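Local coordinates for uncharacterized protein (Acinetobacter baumannii, PDB 5D66) that is of unknown function but folds as an ankyrin repeat domain, a scaffold that in many other proteins mediates binding to partner proteins, at residues 5-10 and 27-32; 38-43 and 60-65; 54-59 and 86-91; 72-77 and 95-100. All blocks are in the same frame, centred on the assembly; numbering follows the deposited sequence. Where two conformers were deposited one is given.

Contacts 1, 2 and 4 follow one another along the stack of helix pairs, each packing the start of a helix against a loop that lies about twenty residues further on. Their centres are about 10 Å apart from contact 1 to contact 2 and about 11 Å from contact 2 to contact 4, whereas contacts 1 and 4, about 21 Å apart by centres, do not touch. Loop-to-loop bonds join the neighbours: Asp30 OD2 to Asp61 N and Arg32 NH1 to Lys65 O, then Lys65 NZ to Thr98 O. Contact 3 joins two helix ends, bordering contact 2 through Leu40 and Ile56, contact 1 through Ile29 and Leu55, and contact 4 through Leu89 and Tyr73.

Contact 1: 5-10 and 27-32; sequences YPLHMA and TLIDAR
Arg32 NH1 is gripped by two carbonyl oxygens, Lys65 O and Gly36 O, each accepting a hydrogen bond from it. The guanidinium is thereby anchored toward the 60-65 loop, and it is the backbone of Arg32 that meets Tyr5, just ahead of helix 6-12. Arg32 O lies 3.2 Å from Tyr5 CE1, oblique to the phenol ring, which hangs from the N-cap residue with CG beside the backbone N (chi1 -69°). In the first turn of the helix, His8 likewise has CG beside its backbone N, and the imidazole extends toward the loop. Ala31 O sits at the ring edge near its plane, 3.0 Å from His8 NE2 and 3.1 Å from His8 CE1; the same NE2 makes a weak hydrogen bond to Ser37 O, consistent with a proton on NE2. Tyr5 to His8 read YPLH, a form of the TPLH signature that opens the first helix of an ankyrin repeat, where the histidine typically ties neighbouring loops together. Leu7 brings an apolar element: CG is anti to the backbone N (chi1 -175°), and CD2 reaches Ile29 O at 3.7 Å. Ile29, within the type I turn from Leu28 to Ala31, directs its CB away from the helix, so that Leu7 CD2 approaches Ile29 CG1 only to 4.5 Å. The Ile29 side chain packs instead on Leu23 of helix 16-23 and on Ala58.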
loop_
_atom_site.group_PDB
_atom_site.type_symbol
_atom_site.label_atom_id
_atom_site.label_comp_id
_atom_site.label_asym_id
_atom_site.label_seq_id
_atom_site.Cartn_x
_atom_site.Cartn_y
_atom_site.Cartn_z
ATOM N N TYR A 5 11.255 16.546 19.863
ATOM C CA TYR A 5 11.299 16.176 18.424
ATOM C C TYR A 5 10.402 17.140 17.656
ATOM O O TYR A 5 9.282 16.806 17.256
ATOM C CB TYR A 5 10.861 14.719 18.328
ATOM C CG TYR A 5 11.887 13.779 18.937
ATOM C CD1 TYR A 5 13.157 13.625 18.389
ATOM C CD2 TYR A 5 11.614 13.098 20.111
ATOM C CE1 TYR A 5 14.093 12.784 18.956
ATOM C CE2 TYR A 5 12.554 12.252 20.713
ATOM C CZ TYR A 5 13.784 12.084 20.128
ATOM O OH TYR A 5 14.722 11.246 20.648
ATOM N N PRO A 6 10.871 18.365 17.446
ATOM C CA PRO A 6 10.003 19.389 16.881
ATOM C C PRO A 6 9.599 19.153 15.422
ATOM O O PRO A 6 8.534 19.613 15.006
ATOM C CB PRO A 6 10.801 20.676 17.084
ATOM C CG PRO A 6 12.169 20.250 17.157
ATOM C CD PRO A 6 12.168 18.914 17.846
ATOM N N LEU A 7 10.443 18.502 14.625
ATOM C CA LEU A 7 10.091 18.249 13.249
ATOM C C LEU A 7 8.875 17.317 13.153
ATOM O O LEU A 7 7.988 17.505 12.340
ATOM C CB LEU A 7 11.251 17.667 12.474
ATOM C CG LEU A 7 11.021 17.478 10.976
ATOM C CD1 LEU A 7 10.784 18.803 10.245
ATOM C CD2 LEU A 7 12.152 16.739 10.324
ATOM N N HIS A 8 8.835 16.344 14.063
ATOM C CA HIS A 8 7.761 15.369 14.104
ATOM C C HIS A 8 6.444 16.066 14.452
ATOM O O HIS A 8 5.401 15.774 13.858
ATOM C CB HIS A 8 8.073 14.282 15.089
ATOM C CG HIS A 8 9.288 13.474 14.718
ATOM N ND1 HIS A 8 10.565 13.989 14.813
ATOM C CD2 HIS A 8 9.415 12.190 14.270
ATOM C CE1 HIS A 8 11.407 13.068 14.418
ATOM N NE2 HIS A 8 10.737 11.985 14.058
HETATM N N MSE A 9 6.480 16.967 15.426
HETATM C CA MSE A 9 5.256 17.689 15.802
HETATM C C MSE A 9 4.786 18.569 14.644
HETATM O O MSE A 9 3.589 18.653 14.320
HETATM C CB MSE A 9 5.487 18.561 17.043
HETATM C CG MSE A 9 4.168 19.294 17.490
HETATM SE SE MSE A 9 2.866 18.019 18.308
HETATM C CE MSE A 9 1.411 17.836 17.156
ATOM N N ALA A 10 5.723 19.233 13.990
ATOM C CA ALA A 10 5.379 20.086 12.844
ATOM C C ALA A 10 4.741 19.244 11.723
ATOM O O ALA A 10 3.743 19.629 11.124
ATOM C CB ALA A 10 6.575 20.842 12.351
ATOM N N THR A 27 19.895 19.440 9.765
ATOM C CA THR A 27 20.012 18.187 10.508
ATOM C C THR A 27 19.309 17.048 9.740
ATOM O O THR A 27 18.722 17.243 8.690
ATOM C CB THR A 27 19.494 18.339 11.928
ATOM O OG1 THR A 27 18.102 18.573 11.889
ATOM C CG2 THR A 27 20.157 19.515 12.646
ATOM N N LEU A 28 19.397 15.859 10.267
ATOM C CA LEU A 28 18.951 14.688 9.558
ATOM C C LEU A 28 17.445 14.657 9.435
ATOM O O LEU A 28 16.732 14.638 10.440
ATOM C CB LEU A 28 19.389 13.485 10.318
ATOM C CG LEU A 28 19.498 12.182 9.624
ATOM C CD1 LEU A 28 20.681 12.230 8.581
ATOM C CD2 LEU A 28 19.694 11.149 10.655
ATOM N N ILE A 29 16.941 14.617 8.216
ATOM C CA ILE A 29 15.510 14.661 7.983
ATOM C C ILE A 29 14.762 13.477 8.570
ATOM O O ILE A 29 13.607 13.604 8.923
ATOM C CB ILE A 29 15.192 14.911 6.529
ATOM C CG1 ILE A 29 13.725 15.427 6.363
ATOM C CG2 ILE A 29 15.503 13.752 5.710
ATOM C CD1 ILE A 29 13.477 16.031 5.046
ATOM N N ASP A 30 15.433 12.323 8.614
ATOM C CA ASP A 30 14.865 11.103 9.119
ATOM C C ASP A 30 15.265 10.790 10.541
ATOM O O ASP A 30 15.185 9.643 10.987
ATOM C CB ASP A 30 15.151 9.927 8.184
ATOM C CG ASP A 30 14.309 9.977 6.922
ATOM O OD1 ASP A 30 13.185 10.455 6.943
ATOM O OD2 ASP A 30 14.816 9.408 5.888
ATOM N N ALA A 31 15.610 11.819 11.340
ATOM C CA ALA A 31 15.759 11.622 12.778
ATOM C C ALA A 31 14.553 10.890 13.360
ATOM O O ALA A 31 13.410 11.209 13.017
ATOM C CB ALA A 31 15.890 12.990 13.467
ATOM N N ARG A 32 14.782 9.931 14.234
ATOM C CA ARG A 32 13.690 9.189 14.856
ATOM C C ARG A 32 13.245 9.861 16.139
ATOM O O ARG A 32 14.065 10.371 16.896
ATOM C CB ARG A 32 14.070 7.742 15.123
ATOM C CG ARG A 32 14.660 7.005 13.932
ATOM C CD ARG A 32 13.789 7.096 12.681
ATOM N NE ARG A 32 14.339 6.332 11.599
ATOM C CZ ARG A 32 13.925 5.155 11.131
ATOM N NH1 ARG A 32 12.834 4.580 11.602
ATOM N NH2 ARG A 32 14.566 4.552 10.157
#

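Contact 2: 38-43 and 60-65; sequences TALMVA and ADVNAK
Leu40 has the largest surface buried here, and its delta branch does most of the touching. With CG anti to the backbone N (chi1 175°), CD2 projects from helix 39-45 into the loop and meets Ala60 CB at 3.8 Å. It also runs beside Val62, the two side chains pointing the same way, with Leu40 CD2 4.1 Å from Val62 CG1. Ala60 presses back on the root of the leucine as well, Ala60 CB lying 3.9 Å from Leu40 CB. Ile56 and Ala52 of helix 49-57 and Pro72 of helix 72-79 enclose the same leucine. At the other end of the contact, Ala64 points its methyl at Thr38, with Ala64 CB 4.0 Å from Thr38 CG2. Thr38 to Met41 spell TALM, occupying the place of the TPLH signature of ankyrin repeats, and the threonine plays the N-cap part expected there. Its OG1 sits in the crowded position between backbone N and carbonyl carbon (chi1 70°), where it accepts from Met41 N at 3.1 Å. The hydroxyl donates in turn to a water, 2.8 Å from Thr38 OG1, that itself donates to Asp61 O, so one buried oxygen has two partners and reaches the loop without direct contact. Asp61 shapes that loop through an Asx turn: Asp61 OD1 accepts from Asn63 N at 2.8 Å, met from above the carboxylate plane.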
loop_
_atom_site.group_PDB
_atom_site.type_symbol
_atom_site.label_atom_id
_atom_site.label_comp_id
_atom_site.label_asym_id
_atom_site.label_seq_id
_atom_site.Cartn_x
_atom_site.Cartn_y
_atom_site.Cartn_z
ATOM N N THR A 38 10.063 8.284 11.850
ATOM C CA THR A 38 10.481 9.450 11.126
ATOM C C THR A 38 9.333 10.485 11.049
ATOM O O THR A 38 8.150 10.144 11.131
ATOM C CB THR A 38 10.983 9.148 9.717
ATOM O OG1 THR A 38 9.866 8.761 8.932
ATOM C CG2 THR A 38 12.060 8.102 9.676
ATOM N N ALA A 39 9.693 11.730 10.757
ATOM C CA ALA A 39 8.721 12.768 10.617
ATOM C C ALA A 39 7.828 12.500 9.395
ATOM O O ALA A 39 6.617 12.765 9.414
ATOM C CB ALA A 39 9.344 14.124 10.561
ATOM N N LEU A 40 8.416 11.972 8.308
ATOM C CA LEU A 40 7.587 11.624 7.161
ATOM C C LEU A 40 6.586 10.511 7.511
ATOM O O LEU A 40 5.453 10.549 7.049
ATOM C CB LEU A 40 8.464 11.200 5.977
ATOM C CG LEU A 40 7.687 10.696 4.747
ATOM C CD1 LEU A 40 6.745 11.759 4.189
ATOM C CD2 LEU A 40 8.641 10.203 3.661
HETATM N N MSE A 41 6.973 9.536 8.331
HETATM C CA MSE A 41 6.019 8.516 8.765
HETATM C C MSE A 41 4.875 9.160 9.548
HETATM O O MSE A 41 3.691 8.839 9.304
HETATM C CB MSE A 41 6.707 7.449 9.555
HETATM C CG MSE A 41 5.805 6.239 9.779
HETATM SE SE MSE A 41 5.331 5.242 8.160
HETATM C CE MSE A 41 3.445 5.593 8.060
ATOM N N VAL A 42 5.184 10.105 10.448
ATOM C CA VAL A 42 4.163 10.833 11.200
ATOM C C VAL A 42 3.217 11.564 10.264
ATOM O O VAL A 42 1.980 11.485 10.390
ATOM C CB VAL A 42 4.817 11.772 12.205
ATOM C CG1 VAL A 42 3.798 12.680 12.860
ATOM C CG2 VAL A 42 5.579 10.968 13.265
ATOM N N ALA A 43 3.754 12.275 9.273
ATOM C CA ALA A 43 2.918 13.002 8.305
ATOM C C ALA A 43 2.041 12.044 7.528
ATOM O O ALA A 43 0.868 12.318 7.255
ATOM C CB ALA A 43 3.771 13.805 7.354
ATOM N N ALA A 60 13.521 12.804 2.501
ATOM C CA ALA A 60 13.098 11.800 3.484
ATOM C C ALA A 60 12.931 10.440 2.780
ATOM O O ALA A 60 12.415 10.325 1.646
ATOM C CB ALA A 60 11.797 12.202 4.115
ATOM N N ASP A 61 13.334 9.369 3.467
ATOM C CA ASP A 61 13.297 8.025 2.914
ATOM C C ASP A 61 11.904 7.442 3.024
ATOM O O ASP A 61 11.351 7.164 4.101
ATOM C CB ASP A 61 14.303 7.174 3.639
ATOM C CG ASP A 61 14.505 5.802 3.077
ATOM O OD1 ASP A 61 13.711 5.371 2.227
ATOM O OD2 ASP A 61 15.475 5.132 3.552
ATOM N N VAL A 62 11.279 7.230 1.881
ATOM C CA VAL A 62 9.950 6.674 1.801
ATOM C C VAL A 62 9.845 5.208 2.177
ATOM O O VAL A 62 8.731 4.684 2.321
ATOM C CB VAL A 62 9.289 6.916 0.408
ATOM C CG1 VAL A 62 9.315 8.385 0.055
ATOM C CG2 VAL A 62 9.922 6.048 -0.666
ATOM N N ASN A 63 10.993 4.569 2.342
ATOM C CA ASN A 63 11.091 3.176 2.762
ATOM C C ASN A 63 11.561 2.991 4.181
ATOM O O ASN A 63 11.690 1.862 4.626
ATOM C CB ASN A 63 12.048 2.428 1.833
ATOM C CG ASN A 63 11.574 2.530 0.385
ATOM O OD1 ASN A 63 10.439 2.142 0.080
ATOM N ND2 ASN A 63 12.444 2.981 -0.513
ATOM N N ALA A 64 11.846 4.061 4.914
ATOM C CA ALA A 64 12.220 3.894 6.310
ATOM C C ALA A 64 11.039 3.255 7.041
ATOM O O ALA A 64 9.905 3.624 6.780
ATOM C CB ALA A 64 12.574 5.246 6.937
ATOM N N LYS A 65 11.325 2.343 7.945
ATOM C CA LYS A 65 10.309 1.619 8.686
ATOM C C LYS A 65 10.161 2.069 10.143
ATOM O O LYS A 65 11.111 2.489 10.750
ATOM C CB LYS A 65 10.500 0.096 8.606
ATOM C CG LYS A 65 10.016 -0.507 7.265
ATOM C CD LYS A 65 10.174 -1.987 7.205
ATOM C CE LYS A 65 9.408 -2.609 6.003
ATOM N NZ LYS A 65 9.730 -4.063 5.963
HETATM O O HOH W 1 11.025 8.729 6.402
#

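Contact 3: 54-59 and 86-91; sequences MLIEAG and RMTLMH
An apolar side-chain contact with a polar margin joins the C-terminal ends of helix 49-57 and helix 82-90, which lie side by side in the ankyrin stack. Ile56 forms its centre, using its two methyls in different directions. Ile56 CG2, anti to the backbone N, lies 3.4 Å from His91 CG and 3.6 Å from His91 CB, oblique to the imidazole. CD1 reaches instead to the root of the selenomethionine Met87, with Ile56 CD1 3.8 Å from Met87 CB and the two side chains crossing at about a right angle. Beyond CG, Met87 is extended and runs back along helix 49-57 to Ile49 and His53. Helix 49-57 ends in a Schellman motif closed by Gly59, whose positive phi (104°) suits a residue without a side chain. At the margin Glu57 bends at chi2, bringing Glu57 OE2 to 3.1 Å from His91 NE2, with the carboxylate perpendicular to the ring. A water in the plane of the imidazole bridges the pair, donating to Glu57 OE2 at 2.7 Å and lying 3.0 Å from His91 NE2. A carboxylate this near could favour a protonated His91, though the exposed setting would probably weaken the effect.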
loop_
_atom_site.group_PDB
_atom_site.type_symbol
_atom_site.label_atom_id
_atom_site.label_comp_id
_atom_site.label_asym_id
_atom_site.label_seq_id
_atom_site.Cartn_x
_atom_site.Cartn_y
_atom_site.Cartn_z
HETATM N N MSE A 54 6.779 18.168 1.271
HETATM C CA MSE A 54 7.967 18.934 1.633
HETATM C C MSE A 54 9.070 18.009 2.123
HETATM O O MSE A 54 10.234 18.164 1.766
HETATM C CB MSE A 54 7.601 19.982 2.661
HETATM C CG MSE A 54 8.753 20.870 3.037
HETATM SE SE MSE A 54 8.248 22.318 4.209
HETATM C CE MSE A 54 7.714 23.492 2.808
ATOM N N LEU A 55 8.709 17.037 2.933
ATOM C CA LEU A 55 9.714 16.100 3.499
ATOM C C LEU A 55 10.332 15.199 2.428
ATOM O O LEU A 55 11.526 14.983 2.392
ATOM C CB LEU A 55 9.102 15.283 4.636
ATOM C CG LEU A 55 8.740 16.113 5.893
ATOM C CD1 LEU A 55 7.796 15.295 6.777
ATOM C CD2 LEU A 55 9.970 16.585 6.654
ATOM N N ILE A 56 9.464 14.703 1.541
ATOM C CA ILE A 56 9.917 13.895 0.403
ATOM C C ILE A 56 10.805 14.704 -0.537
ATOM O O ILE A 56 11.863 14.175 -0.929
ATOM C CB ILE A 56 8.732 13.241 -0.337
ATOM C CG1 ILE A 56 8.082 12.201 0.549
ATOM C CG2 ILE A 56 9.163 12.604 -1.627
ATOM C CD1 ILE A 56 6.728 11.707 0.081
ATOM N N GLU A 57 10.435 15.921 -0.857
ATOM C CA GLU A 57 11.275 16.718 -1.740
ATOM C C GLU A 57 12.664 16.994 -1.116
ATOM O O GLU A 57 13.664 17.115 -1.820
ATOM C CB GLU A 57 10.554 17.997 -2.130
ATOM C CG GLU A 57 9.431 17.792 -3.125
ATOM C CD GLU A 57 9.830 17.196 -4.480
ATOM O OE1 GLU A 57 10.895 17.570 -5.085
ATOM O OE2 GLU A 57 9.024 16.350 -4.950
ATOM N N ALA A 58 12.708 17.060 0.221
ATOM C CA ALA A 58 13.937 17.316 0.937
ATOM C C ALA A 58 14.746 16.021 1.201
ATOM O O ALA A 58 15.760 16.071 1.821
ATOM C CB ALA A 58 13.635 18.059 2.192
ATOM N N GLY A 59 14.255 14.877 0.744
ATOM C CA GLY A 59 14.994 13.640 0.762
ATOM C C GLY A 59 14.643 12.602 1.805
ATOM O O GLY A 59 15.379 11.615 1.983
ATOM N N ARG A 86 1.568 8.496 -4.671
ATOM C CA ARG A 86 2.156 8.905 -5.941
ATOM C C ARG A 86 3.506 9.601 -5.712
ATOM O O ARG A 86 4.429 9.390 -6.481
ATOM C CB ARG A 86 1.218 9.726 -6.735
ATOM C CG ARG A 86 0.048 8.974 -7.245
ATOM C CD ARG A 86 -0.764 9.861 -8.200
ATOM N NE ARG A 86 -2.170 9.476 -8.365
ATOM C CZ ARG A 86 -2.609 8.397 -9.025
ATOM N NH1 ARG A 86 -1.772 7.543 -9.622
ATOM N NH2 ARG A 86 -3.917 8.169 -9.123
HETATM N N MSE A 87 3.596 10.419 -4.677
HETATM C CA MSE A 87 4.873 11.048 -4.343
HETATM C C MSE A 87 5.927 10.005 -4.048
HETATM O O MSE A 87 7.099 10.093 -4.506
HETATM C CB MSE A 87 4.761 11.991 -3.162
HETATM C CG MSE A 87 3.794 13.078 -3.253
HETATM SE SE MSE A 87 3.625 13.939 -1.498
HETATM C CE MSE A 87 1.928 14.763 -1.860
ATOM N N THR A 88 5.578 9.007 -3.246
ATOM C CA THR A 88 6.548 7.964 -2.927
ATOM C C THR A 88 7.023 7.189 -4.164
ATOM O O THR A 88 8.194 6.799 -4.246
ATOM C CB THR A 88 6.090 7.025 -1.787
ATOM O OG1 THR A 88 5.121 6.088 -2.226
ATOM C CG2 THR A 88 5.615 7.722 -0.566
ATOM N N LEU A 89 6.088 6.932 -5.080
ATOM C CA LEU A 89 6.419 6.218 -6.292
ATOM C C LEU A 89 7.397 6.952 -7.214
ATOM O O LEU A 89 8.109 6.353 -7.965
ATOM C CB LEU A 89 5.139 5.801 -7.040
ATOM C CG LEU A 89 4.240 4.801 -6.332
ATOM C CD1 LEU A 89 2.911 4.668 -7.069
ATOM C CD2 LEU A 89 4.892 3.473 -6.284
HETATM N N MSE A 90 7.414 8.275 -7.090
HETATM C CA MSE A 90 8.317 9.156 -7.844
HETATM C C MSE A 90 9.654 9.359 -7.102
HETATM O O MSE A 90 10.571 9.953 -7.690
HETATM C CB MSE A 90 7.639 10.510 -8.074
HETATM C CG MSE A 90 6.567 10.468 -9.124
HETATM SE SE MSE A 90 7.181 9.889 -10.875
HETATM C CE MSE A 90 8.714 10.903 -11.099
ATOM N N HIS A 91 9.748 8.900 -5.837
ATOM C CA HIS A 91 10.891 9.192 -4.980
ATOM C C HIS A 91 11.361 7.971 -4.256
ATOM O O HIS A 91 11.680 8.000 -3.077
ATOM C CB HIS A 91 10.552 10.289 -3.995
ATOM C CG HIS A 91 10.350 11.615 -4.654
ATOM N ND1 HIS A 91 11.383 12.436 -5.074
ATOM C CD2 HIS A 91 9.215 12.184 -5.120
ATOM C CE1 HIS A 91 10.862 13.485 -5.687
ATOM N NE2 HIS A 91 9.566 13.350 -5.735
HETATM O O HOH W 2 8.460 15.503 -7.462
#

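Contact 4: 72-77 and 95-100; sequences PYLYAG and LKSTNR
Tyr73 and Leu95 cross at about a right angle, the leucine meeting the hydroxyl end of the phenol: Leu95 CD2 is 3.7 Å from Tyr73 OH and oblique to the ring. Tyr73 swings CG anti to the backbone N (chi1 154°), so the ring reaches from helix 72-79 to the loop. One edge of it faces Ser97, whose OG lies near the ring plane, 3.5 Å from Tyr73 CE2, and is hydrogen-bonded to Asp94 O. At the tip, Tyr73 OH donates to an in-plane water 2.8 Å away. That water donates on to Leu95 O and Ser97 O, and its three bonds fix the hydroxyl against the loop backbone. Leu74 instead has CG beside the backbone N (chi1 -70°), and lays its methyls along the peptide chain: Leu74 CD1 is 3.5 Å from Thr98 O, and Leu74 CD2 3.6 Å from Ser97 O. A second water accepts from Asn99 ND2 and donates to Leu74 O, 2.9 Å away, while Asn99 OD1 accepts from Gly103 N. In this all-helical ankyrin stack, Tyr73 also packs on Leu85 and Thr88 of helix 82-90, and Pro72 lies against Leu40 and Met41 of helix 39-45.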
loop_
_atom_site.group_PDB
_atom_site.type_symbol
_atom_site.label_atom_id
_atom_site.label_comp_id
_atom_site.label_asym_id
_atom_site.label_seq_id
_atom_site.Cartn_x
_atom_site.Cartn_y
_atom_site.Cartn_z
ATOM N N PRO A 72 6.397 4.948 4.813
ATOM C CA PRO A 72 5.471 5.896 4.172
ATOM C C PRO A 72 4.790 5.311 2.915
ATOM O O PRO A 72 3.592 5.418 2.758
ATOM C CB PRO A 72 6.328 7.142 3.922
ATOM C CG PRO A 72 7.315 7.070 5.085
ATOM C CD PRO A 72 7.611 5.621 5.281
ATOM N N TYR A 73 5.591 4.705 2.034
ATOM C CA TYR A 73 5.051 4.062 0.834
ATOM C C TYR A 73 4.042 2.958 1.212
ATOM O O TYR A 73 2.932 2.899 0.677
ATOM C CB TYR A 73 6.223 3.526 0.005
ATOM C CG TYR A 73 5.854 2.354 -0.886
ATOM C CD1 TYR A 73 5.046 2.524 -1.990
ATOM C CD2 TYR A 73 6.284 1.074 -0.582
ATOM C CE1 TYR A 73 4.715 1.420 -2.791
ATOM C CE2 TYR A 73 5.969 -0.017 -1.369
ATOM C CZ TYR A 73 5.136 0.154 -2.439
ATOM O OH TYR A 73 4.774 -0.922 -3.230
ATOM N N LEU A 74 4.453 2.006 2.061
ATOM C CA LEU A 74 3.593 0.874 2.367
ATOM C C LEU A 74 2.278 1.300 2.991
ATOM O O LEU A 74 1.213 0.761 2.673
ATOM C CB LEU A 74 4.297 -0.145 3.241
ATOM C CG LEU A 74 5.385 -0.926 2.601
ATOM C CD1 LEU A 74 6.294 -1.577 3.664
ATOM C CD2 LEU A 74 4.804 -2.031 1.741
ATOM N N TYR A 75 2.337 2.246 3.919
ATOM C CA TYR A 75 1.188 2.699 4.644
ATOM C C TYR A 75 0.255 3.511 3.709
ATOM O O TYR A 75 -0.969 3.354 3.736
ATOM C CB TYR A 75 1.582 3.606 5.791
ATOM C CG TYR A 75 0.490 3.948 6.755
ATOM C CD1 TYR A 75 0.281 3.171 7.858
ATOM C CD2 TYR A 75 -0.311 5.046 6.586
ATOM C CE1 TYR A 75 -0.744 3.437 8.758
ATOM C CE2 TYR A 75 -1.310 5.330 7.461
ATOM C CZ TYR A 75 -1.530 4.534 8.571
ATOM O OH TYR A 75 -2.521 4.839 9.495
ATOM N N ALA A 76 0.818 4.388 2.876
ATOM C CA ALA A 76 -0.010 5.171 1.955
ATOM C C ALA A 76 -0.753 4.222 1.012
ATOM O O ALA A 76 -1.938 4.449 0.700
ATOM C CB ALA A 76 0.792 6.186 1.172
ATOM N N GLY A 77 -0.089 3.181 0.532
ATOM C CA GLY A 77 -0.781 2.214 -0.325
ATOM C C GLY A 77 -1.897 1.483 0.418
ATOM O O GLY A 77 -3.033 1.364 -0.075
ATOM N N LEU A 95 9.338 -1.298 -4.398
ATOM C CA LEU A 95 8.148 -2.030 -4.679
ATOM C C LEU A 95 8.199 -3.458 -4.188
ATOM O O LEU A 95 7.188 -4.191 -4.121
ATOM C CB LEU A 95 7.794 -1.990 -6.177
ATOM C CG LEU A 95 7.721 -0.593 -6.809
ATOM C CD1 LEU A 95 7.266 -0.768 -8.233
ATOM C CD2 LEU A 95 6.865 0.341 -6.006
ATOM N N LYS A 96 9.398 -3.959 -3.844
ATOM C CA LYS A 96 9.606 -5.265 -3.262
ATOM C C LYS A 96 9.448 -5.251 -1.750
ATOM O O LYS A 96 9.473 -6.322 -1.109
ATOM C CB LYS A 96 10.980 -5.850 -3.630
ATOM C CG LYS A 96 11.105 -6.120 -5.124
ATOM C CD LYS A 96 12.536 -6.658 -5.451
ATOM C CE LYS A 96 13.280 -5.864 -6.504
ATOM N NZ LYS A 96 14.568 -6.527 -6.857
ATOM N N SER A 97 9.362 -4.090 -1.121
ATOM C CA SER A 97 9.267 -4.025 0.310
ATOM C C SER A 97 7.924 -4.528 0.777
ATOM O O SER A 97 6.905 -4.483 0.069
ATOM C CB SER A 97 9.521 -2.586 0.827
ATOM O OG SER A 97 8.521 -1.666 0.447
ATOM N N THR A 98 7.922 -4.982 2.013
ATOM C CA THR A 98 6.782 -5.640 2.571
ATOM C C THR A 98 6.456 -5.093 3.981
ATOM O O THR A 98 7.352 -4.688 4.766
ATOM C CB THR A 98 6.944 -7.176 2.624
ATOM O OG1 THR A 98 8.132 -7.494 3.344
ATOM C CG2 THR A 98 7.019 -7.835 1.206
ATOM N N ASN A 99 5.173 -5.140 4.300
ATOM C CA ASN A 99 4.655 -4.725 5.574
ATOM C C ASN A 99 4.764 -5.893 6.583
ATOM O O ASN A 99 5.359 -6.928 6.270
ATOM C CB ASN A 99 3.209 -4.255 5.401
ATOM C CG ASN A 99 2.318 -5.314 4.820
ATOM O OD1 ASN A 99 2.486 -6.490 5.120
ATOM N ND2 ASN A 99 1.402 -4.926 3.945
ATOM N N ARG A 100 4.191 -5.747 7.761
ATOM C CA ARG A 100 4.347 -6.753 8.795
ATOM C C ARG A 100 3.705 -8.065 8.423
ATOM O O ARG A 100 4.044 -9.108 9.108
ATOM C CB ARG A 100 3.848 -6.261 10.140
ATOM C CG ARG A 100 2.392 -6.080 10.192
ATOM C CD ARG A 100 2.007 -5.141 11.372
ATOM N NE ARG A 100 0.601 -4.891 11.484
ATOM C CZ ARG A 100 -0.069 -3.863 10.926
ATOM N NH1 ARG A 100 0.485 -3.008 10.040
ATOM N NH2 ARG A 100 -1.351 -3.737 11.242
HETATM O O HOH W 3 5.531 -3.334 -2.051
HETATM O O HOH W 4 1.232 -2.017 3.663
#